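Local coordinates for heme utilization carrier protein (Escherichia coli O157:H7, PDB 6U9J), which probably binds and carries heme or its breakdown product anaerobilin in the cytosol as part of anaerobic heme utilization, at residues I104-R109 with A117-F122. Sequence-based numbering, arbitrary orientation.
Sequences IALIER and ASILFF
The beta hairpin of strands 103-111 and 114-122 joins Ala105 with Leu120 and Ile107 with Ser118 as antiparallel, hydrogen-bonded pairs. Ala105 N donates to Leu120 O at 2.9 Å, and Leu120 N returns the bond to Ala105 O. Ile107 N and Ser118 O form the same kind of bond, as do Ser118 N and Ile107 O. Ile104-Phe121, Leu106-Ile119 and Glu108-Ala117 are the non-hydrogen-bonded pairs, and their side chains share one face. There Ile104 and Ile119 lie alongside each other. Each has CG2 anti to its backbone N, and these two methyls meet at 3.7 Å. Ile119 CG1, beside the backbone N, packs on Leu106 CG of its own pair at 4.0 Å. Ile104 CG1 rests obliquely against the Phe121 ring at CD2, 3.9 Å away. The two strands are neighbours in a six-stranded antiparallel sheet, between strands 36-40 and 128-133. Helix 144-157 packs on Leu106 and Glu108, and Glu108 OE2 is hydrogen-bonded to His151 NE2 of that helix. On the other face, Ala105 CB meets the edge of the Phe122 ring in its plane, 3.8 Å from CE1. Ile107 CD1 touches Leu120 CD2 at 3.7 Å. Val30 of helix 26-31 packs on Ala105 and Ile107. Ser118 OG sits between its backbone N and carbonyl carbon (chi1 63°), 3.6 Å from Ile107 CB. A water 3.0 Å from Ser118 OG donates a longer bond to Ile107 O, which thus takes both a backbone N-H and a water.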
ATOM      1  N   ILE A 104      -8.782  16.693  -1.345  1.00 19.12           N
ATOM      2  CA  ILE A 104      -7.428  16.546  -1.868  1.00 17.86           C
ATOM      3  C   ILE A 104      -6.657  17.811  -1.520  1.00 20.23           C
ATOM      4  O   ILE A 104      -7.185  18.917  -1.660  1.00 18.98           O
ATOM      5  CB  ILE A 104      -7.433  16.328  -3.392  1.00 18.43           C
ATOM      6  CG1 ILE A 104      -8.274  15.094  -3.743  1.00 18.98           C
ATOM      7  CG2 ILE A 104      -5.989  16.232  -3.930  1.00 19.68           C
ATOM      8  CD1 ILE A 104      -8.587  14.995  -5.226  1.00 20.42           C
ATOM      9  N   ALA A 105      -5.411  17.658  -1.079  1.00 16.27           N
ATOM     10  CA  ALA A 105      -4.585  18.823  -0.782  1.00 16.51           C
ATOM     11  C   ALA A 105      -3.272  18.755  -1.540  1.00 16.37           C
ATOM     12  O   ALA A 105      -2.674  17.688  -1.673  1.00 17.65           O
ATOM     13  CB  ALA A 105      -4.300  18.952   0.718  1.00 17.41           C
ATOM     14  N   LEU A 106      -2.823  19.904  -2.031  1.00 17.59           N
ATOM     15  CA  LEU A 106      -1.462  20.071  -2.515  1.00 16.97           C
ATOM     16  C   LEU A 106      -0.699  20.841  -1.452  1.00 17.54           C
ATOM     17  O   LEU A 106      -1.161  21.894  -1.003  1.00 19.73           O
ATOM     18  CB  LEU A 106      -1.421  20.821  -3.849  1.00 18.10           C
ATOM     19  CG  LEU A 106      -1.603  19.952  -5.106  1.00 18.67           C
ATOM     20  CD1 LEU A 106      -2.980  19.313  -5.149  1.00 19.26           C
ATOM     21  CD2 LEU A 106      -1.351  20.763  -6.376  1.00 20.28           C
ATOM     22  N   ILE A 107       0.440  20.296  -1.028  1.00 15.76           N
ATOM     23  CA  ILE A 107       1.207  20.831   0.093  1.00 16.01           C
ATOM     24  C   ILE A 107       2.655  21.058  -0.307  1.00 16.96           C
ATOM     25  O   ILE A 107       3.280  20.206  -0.940  1.00 17.66           O
ATOM     26  CB  ILE A 107       1.149  19.869   1.297  1.00 16.60           C
ATOM     27  CG1 ILE A 107      -0.297  19.693   1.759  1.00 21.53           C
ATOM     28  CG2 ILE A 107       2.057  20.389   2.441  1.00 22.17           C
ATOM     29  CD1 ILE A 107      -0.512  18.459   2.619  1.00 29.15           C
ATOM     30  N   GLU A 108       3.210  22.196   0.114  1.00 19.44           N
ATOM     31  CA  GLU A 108       4.645  22.435   0.050  1.00 22.21           C
ATOM     32  C   GLU A 108       5.122  22.792   1.445  1.00 20.97           C
ATOM     33  O   GLU A 108       4.518  23.640   2.108  1.00 24.08           O
ATOM     34  CB  GLU A 108       4.992  23.558  -0.928  1.00 23.94           C
ATOM     35  CG  GLU A 108       4.620  23.228  -2.364  1.00 24.00           C
ATOM     36  CD  GLU A 108       4.835  24.409  -3.294  1.00 32.51           C
ATOM     37  OE1 GLU A 108       3.847  25.098  -3.620  1.00 41.34           O
ATOM     38  OE2 GLU A 108       5.998  24.651  -3.685  1.00 34.18           O
ATOM     39  N   ARG A 109       6.168  22.117   1.902  1.00 19.44           N
ATOM     40  CA  ARG A 109       6.742  22.453   3.204  1.00 19.83           C
ATOM     41  C   ARG A 109       8.152  21.898   3.280  1.00 21.44           C
ATOM     42  O   ARG A 109       8.618  21.181   2.395  1.00 24.55           O
ATOM     43  CB  ARG A 109       5.880  21.897   4.344  1.00 21.81           C
ATOM     44  CG  ARG A 109       5.755  20.381   4.314  1.00 22.13           C
ATOM     45  CD  ARG A 109       4.896  19.866   5.461  1.00 29.32           C
ATOM     46  NE  ARG A 109       5.516  20.166   6.752  1.00 43.32           N
ATOM     47  CZ  ARG A 109       5.983  19.257   7.607  1.00 43.55           C
ATOM     48  NH1 ARG A 109       6.534  19.652   8.749  1.00 39.39           N
ATOM     49  NH2 ARG A 109       5.891  17.961   7.336  1.00 37.62           N
ATOM     50  N   ALA A 117       7.038  18.444  -1.839  1.00 18.75           N
ATOM     51  CA  ALA A 117       5.809  18.838  -2.504  1.00 17.97           C
ATOM     52  C   ALA A 117       4.978  17.579  -2.632  1.00 18.10           C
ATOM     53  O   ALA A 117       5.466  16.581  -3.166  1.00 19.75           O
ATOM     54  CB  ALA A 117       6.069  19.448  -3.883  1.00 19.44           C
ATOM     55  N   SER A 118       3.772  17.606  -2.083  1.00 15.36           N
ATOM     56  CA  SER A 118       2.988  16.387  -1.979  1.00 17.29           C
ATOM     57  C   SER A 118       1.529  16.644  -2.312  1.00 15.44           C
ATOM     58  O   SER A 118       1.023  17.766  -2.221  1.00 16.23           O
ATOM     59  CB  SER A 118       3.083  15.791  -0.567  1.00 20.37           C
ATOM     60  OG  SER A 118       2.550  16.674   0.396  1.00 27.24           O
ATOM     61  N   ILE A 119       0.852  15.563  -2.706  1.00 15.22           N
ATOM     62  CA  ILE A 119      -0.596  15.533  -2.884  1.00 17.10           C
ATOM     63  C   ILE A 119      -1.153  14.511  -1.910  1.00 18.79           C
ATOM     64  O   ILE A 119      -0.714  13.359  -1.912  1.00 18.67           O
ATOM     65  CB  ILE A 119      -0.969  15.176  -4.324  1.00 16.52           C
ATOM     66  CG1 ILE A 119      -0.347  16.182  -5.277  1.00 18.70           C
ATOM     67  CG2 ILE A 119      -2.502  15.092  -4.508  1.00 16.90           C
ATOM     68  CD1 ILE A 119      -0.398  15.764  -6.711  1.00 21.11           C
ATOM     69  N   LEU A 120      -2.091  14.932  -1.070  1.00 16.04           N
ATOM     70  CA  LEU A 120      -2.719  14.070  -0.078  1.00 18.15           C
ATOM     71  C   LEU A 120      -4.172  13.865  -0.466  1.00 21.56           C
ATOM     72  O   LEU A 120      -4.885  14.835  -0.749  1.00 19.61           O
ATOM     73  CB  LEU A 120      -2.646  14.667   1.328  1.00 19.53           C
ATOM     74  CG  LEU A 120      -1.456  14.252   2.186  1.00 25.33           C
ATOM     75  CD1 LEU A 120      -0.161  14.485   1.430  1.00 27.93           C
ATOM     76  CD2 LEU A 120      -1.470  15.040   3.483  1.00 26.72           C
ATOM     77  N   PHE A 121      -4.605  12.611  -0.462  1.00 16.95           N
ATOM     78  CA  PHE A 121      -5.998  12.257  -0.697  1.00 16.06           C
ATOM     79  C   PHE A 121      -6.605  11.876   0.642  1.00 18.24           C
ATOM     80  O   PHE A 121      -6.071  11.006   1.335  1.00 19.95           O
ATOM     81  CB  PHE A 121      -6.117  11.089  -1.682  1.00 19.27           C
ATOM     82  CG  PHE A 121      -5.528  11.366  -3.043  1.00 15.06           C
ATOM     83  CD1 PHE A 121      -4.155  11.266  -3.259  1.00 16.51           C
ATOM     84  CD2 PHE A 121      -6.342  11.712  -4.114  1.00 18.08           C
ATOM     85  CE1 PHE A 121      -3.606  11.515  -4.502  1.00 17.61           C
ATOM     86  CE2 PHE A 121      -5.813  11.954  -5.357  1.00 17.95           C
ATOM     87  CZ  PHE A 121      -4.438  11.863  -5.563  1.00 19.43           C
ATOM     88  N   PHE A 122      -7.704  12.527   1.011  1.00 17.07           N
ATOM     89  CA  PHE A 122      -8.324  12.344   2.321  1.00 18.76           C
ATOM     90  C   PHE A 122      -9.629  11.563   2.243  1.00 19.72           C
ATOM     91  O   PHE A 122     -10.424  11.744   1.311  1.00 22.01           O
ATOM     92  CB  PHE A 122      -8.634  13.691   2.974  1.00 17.85           C
ATOM     93  CG  PHE A 122      -7.426  14.480   3.333  1.00 19.97           C
ATOM     94  CD1 PHE A 122      -6.867  15.354   2.418  1.00 18.06           C
ATOM     95  CD2 PHE A 122      -6.851  14.337   4.574  1.00 22.01           C
ATOM     96  CE1 PHE A 122      -5.740  16.096   2.747  1.00 21.61           C
ATOM     97  CE2 PHE A 122      -5.725  15.070   4.916  1.00 23.20           C
ATOM     98  CZ  PHE A 122      -5.171  15.950   3.993  1.00 23.62           C
TER
HETATM   99  O   HOH W   1       4.855  18.365   1.241  1.00 29.18           O